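Local atomic coordinates of AlyQ (Persicobacter sp. CCB-QB2, PDB entry 7D29), a protein that probably binds alginate or a related polysaccharide through an F5/8 type C (discoidin-like) carbohydrate-binding module of a likely alginate lyase. Residues 58-63 / 124-129. Sequence-based numbering, arbitrary orientation. Where two conformers were deposited one is given.
With CA (calcium ion), chain B.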
loop_
_atom_site.group_PDB
_atom_site.type_symbol
_atom_site.label_atom_id
_atom_site.label_comp_id
_atom_site.label_asym_id
_atom_site.label_seq_id
_atom_site.Cartn_x
_atom_site.Cartn_y
_atom_site.Cartn_z
ATOM N N VAL A 58 4.241 6.436 -0.035
ATOM C CA VAL A 58 3.651 5.174 -0.531
ATOM C C VAL A 58 2.400 5.575 -1.288
ATOM O O VAL A 58 1.593 6.328 -0.743
ATOM C CB VAL A 58 3.335 4.166 0.592
ATOM C CG1 VAL A 58 2.591 2.949 0.074
ATOM C CG2 VAL A 58 4.579 3.742 1.319
ATOM N N LYS A 59 2.263 5.088 -2.511
ATOM C CA LYS A 59 1.033 5.321 -3.310
ATOM C C LYS A 59 0.259 4.026 -3.360
ATOM O O LYS A 59 0.833 2.941 -3.582
ATOM C CB LYS A 59 1.326 5.812 -4.715
ATOM C CG LYS A 59 2.194 7.045 -4.781
ATOM C CD LYS A 59 2.382 7.532 -6.202
ATOM C CE LYS A 59 3.257 8.768 -6.236
ATOM N NZ LYS A 59 3.077 9.506 -7.498
ATOM N N ALA A 60 -1.052 4.106 -3.172
ATOM C CA ALA A 60 -1.895 2.913 -3.368
ATOM C C ALA A 60 -3.077 3.311 -4.245
ATOM O O ALA A 60 -3.657 4.374 -4.004
ATOM C CB ALA A 60 -2.353 2.336 -2.061
ATOM N N ALA A 61 -3.430 2.454 -5.193
ATOM C CA ALA A 61 -4.663 2.579 -6.001
ATOM C C ALA A 61 -5.640 1.571 -5.442
ATOM O O ALA A 61 -5.289 0.417 -5.317
ATOM C CB ALA A 61 -4.432 2.293 -7.473
ATOM N N TRP A 62 -6.811 2.025 -5.127
ATOM C CA TRP A 62 -7.816 1.213 -4.411
ATOM C C TRP A 62 -8.818 0.653 -5.416
ATOM O O TRP A 62 -9.247 1.372 -6.320
ATOM C CB TRP A 62 -8.492 2.088 -3.349
ATOM C CG TRP A 62 -7.553 2.474 -2.255
ATOM C CD1 TRP A 62 -6.833 3.641 -2.164
ATOM C CD2 TRP A 62 -7.207 1.705 -1.104
ATOM N NE1 TRP A 62 -6.031 3.622 -1.063
ATOM C CE2 TRP A 62 -6.263 2.463 -0.372
ATOM C CE3 TRP A 62 -7.562 0.428 -0.627
ATOM C CZ2 TRP A 62 -5.717 1.990 0.809
ATOM C CZ3 TRP A 62 -7.029 -0.011 0.562
ATOM C CH2 TRP A 62 -6.101 0.755 1.254
ATOM N N TYR A 63 -9.219 -0.607 -5.241
ATOM C CA TYR A 63 -10.323 -1.192 -6.022
ATOM C C TYR A 63 -11.610 -0.415 -5.731
ATOM O O TYR A 63 -11.912 -0.169 -4.540
ATOM C CB TYR A 63 -10.505 -2.627 -5.557
ATOM C CG TYR A 63 -11.595 -3.363 -6.291
ATOM C CD1 TYR A 63 -11.467 -3.634 -7.641
ATOM C CD2 TYR A 63 -12.683 -3.859 -5.608
ATOM C CE1 TYR A 63 -12.433 -4.367 -8.321
ATOM C CE2 TYR A 63 -13.649 -4.594 -6.279
ATOM C CZ TYR A 63 -13.530 -4.827 -7.633
ATOM O OH TYR A 63 -14.513 -5.530 -8.301
ATOM N N ASN A 124 -10.601 -5.733 1.801
ATOM C CA ASN A 124 -9.435 -4.879 1.494
ATOM C C ASN A 124 -8.987 -5.255 0.101
ATOM O O ASN A 124 -8.501 -6.395 -0.113
ATOM C CB ASN A 124 -8.320 -5.083 2.498
ATOM C CG ASN A 124 -8.835 -4.948 3.892
ATOM O OD1 ASN A 124 -9.043 -3.848 4.381
ATOM N ND2 ASN A 124 -9.087 -6.116 4.492
ATOM N N SER A 125 -9.097 -4.308 -0.837
ATOM C CA SER A 125 -8.807 -4.585 -2.254
ATOM C C SER A 125 -7.996 -3.427 -2.842
ATOM O O SER A 125 -8.494 -2.324 -2.921
ATOM C CB SER A 125 -10.036 -4.831 -3.059
ATOM O OG SER A 125 -10.676 -6.031 -2.644
ATOM N N ILE A 126 -6.797 -3.759 -3.271
ATOM C CA ILE A 126 -5.775 -2.788 -3.756
ATOM C C ILE A 126 -5.380 -3.224 -5.152
ATOM O O ILE A 126 -4.953 -4.403 -5.343
ATOM C CB ILE A 126 -4.563 -2.726 -2.791
ATOM C CG1 ILE A 126 -5.009 -2.218 -1.411
ATOM C CG2 ILE A 126 -3.490 -1.785 -3.330
ATOM C CD1 ILE A 126 -3.927 -2.198 -0.389
ATOM N N THR A 127 -5.394 -2.294 -6.116
ATOM C CA THR A 127 -5.017 -2.642 -7.486
ATOM C C THR A 127 -3.551 -2.370 -7.815
ATOM O O THR A 127 -2.998 -3.075 -8.698
ATOM C CB THR A 127 -5.902 -1.876 -8.466
ATOM O OG1 THR A 127 -5.681 -0.475 -8.310
ATOM C CG2 THR A 127 -7.354 -2.218 -8.289
ATOM N N GLU A 128 -2.909 -1.425 -7.149
ATOM C CA GLU A 128 -1.500 -1.059 -7.438
ATOM C C GLU A 128 -0.906 -0.393 -6.204
ATOM O O GLU A 128 -1.608 0.346 -5.541
ATOM C CB GLU A 128 -1.352 -0.092 -8.622
ATOM C CG GLU A 128 0.055 0.043 -9.230
ATOM C CD GLU A 128 0.082 0.895 -10.513
ATOM O OE1 GLU A 128 -0.953 1.586 -10.792
ATOM O OE2 GLU A 128 1.088 0.903 -11.259
ATOM N N VAL A 129 0.371 -0.651 -5.981
ATOM C CA VAL A 129 1.145 0.052 -4.938
ATOM C C VAL A 129 2.482 0.457 -5.555
ATOM O O VAL A 129 3.104 -0.321 -6.333
ATOM C CB VAL A 129 1.356 -0.816 -3.687
ATOM C CG1 VAL A 129 2.313 -0.172 -2.728
ATOM C CG2 VAL A 129 0.039 -1.131 -3.006
HETATM CA CA CA B . -2.855 -4.578 -10.415
HETATM O O HOH W 1 -7.833 1.327 -8.702
#
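A61 is held by both its own N-H and its own C=O: the bridges A60-V129, A61-E128 and W62-I126 are antiparallel, with a classic beta bulge where T127 and E128 both face A61, and the chain turns a corner at T127, leaving 124-126 at 112° to 58-62. A61 N donates an almost straight bond to E128 O (2.8 Å, 173° at the hydrogen), while T127 N donates to A61 O. Beyond the bulge Y63 N donates a hydrogen bond to S125 O at 3.0 Å. On the buried face W62 and I126 lie side by side and point the same way; with CG anti to the carbonyl carbon (chi1 -67°) the indole lies alongside I126, CZ3 meeting CG1 at 3.6 Å, oblique to the ring. A60 CB lies over one indole face near its rim. It also touches V129 CG2, next to I113 of the facing sheet. At the far end the methylenes of Y63 and S125 pack closely, CB to CB 3.4 Å, and T127 CG2 sits at the edge of the tyrosine ring. One water joins W62 O to T127 OG1, donating to the carbonyl and accepting from the hydroxyl. T127 O binds the calcium ion at 2.3 Å among five other ligand atoms, including the carbonyls of N26, N31 and T34 and D29 OD1. T127 thus gives its N-H to A61 and its C=O to calcium, which probably ties the metal site to the sheet.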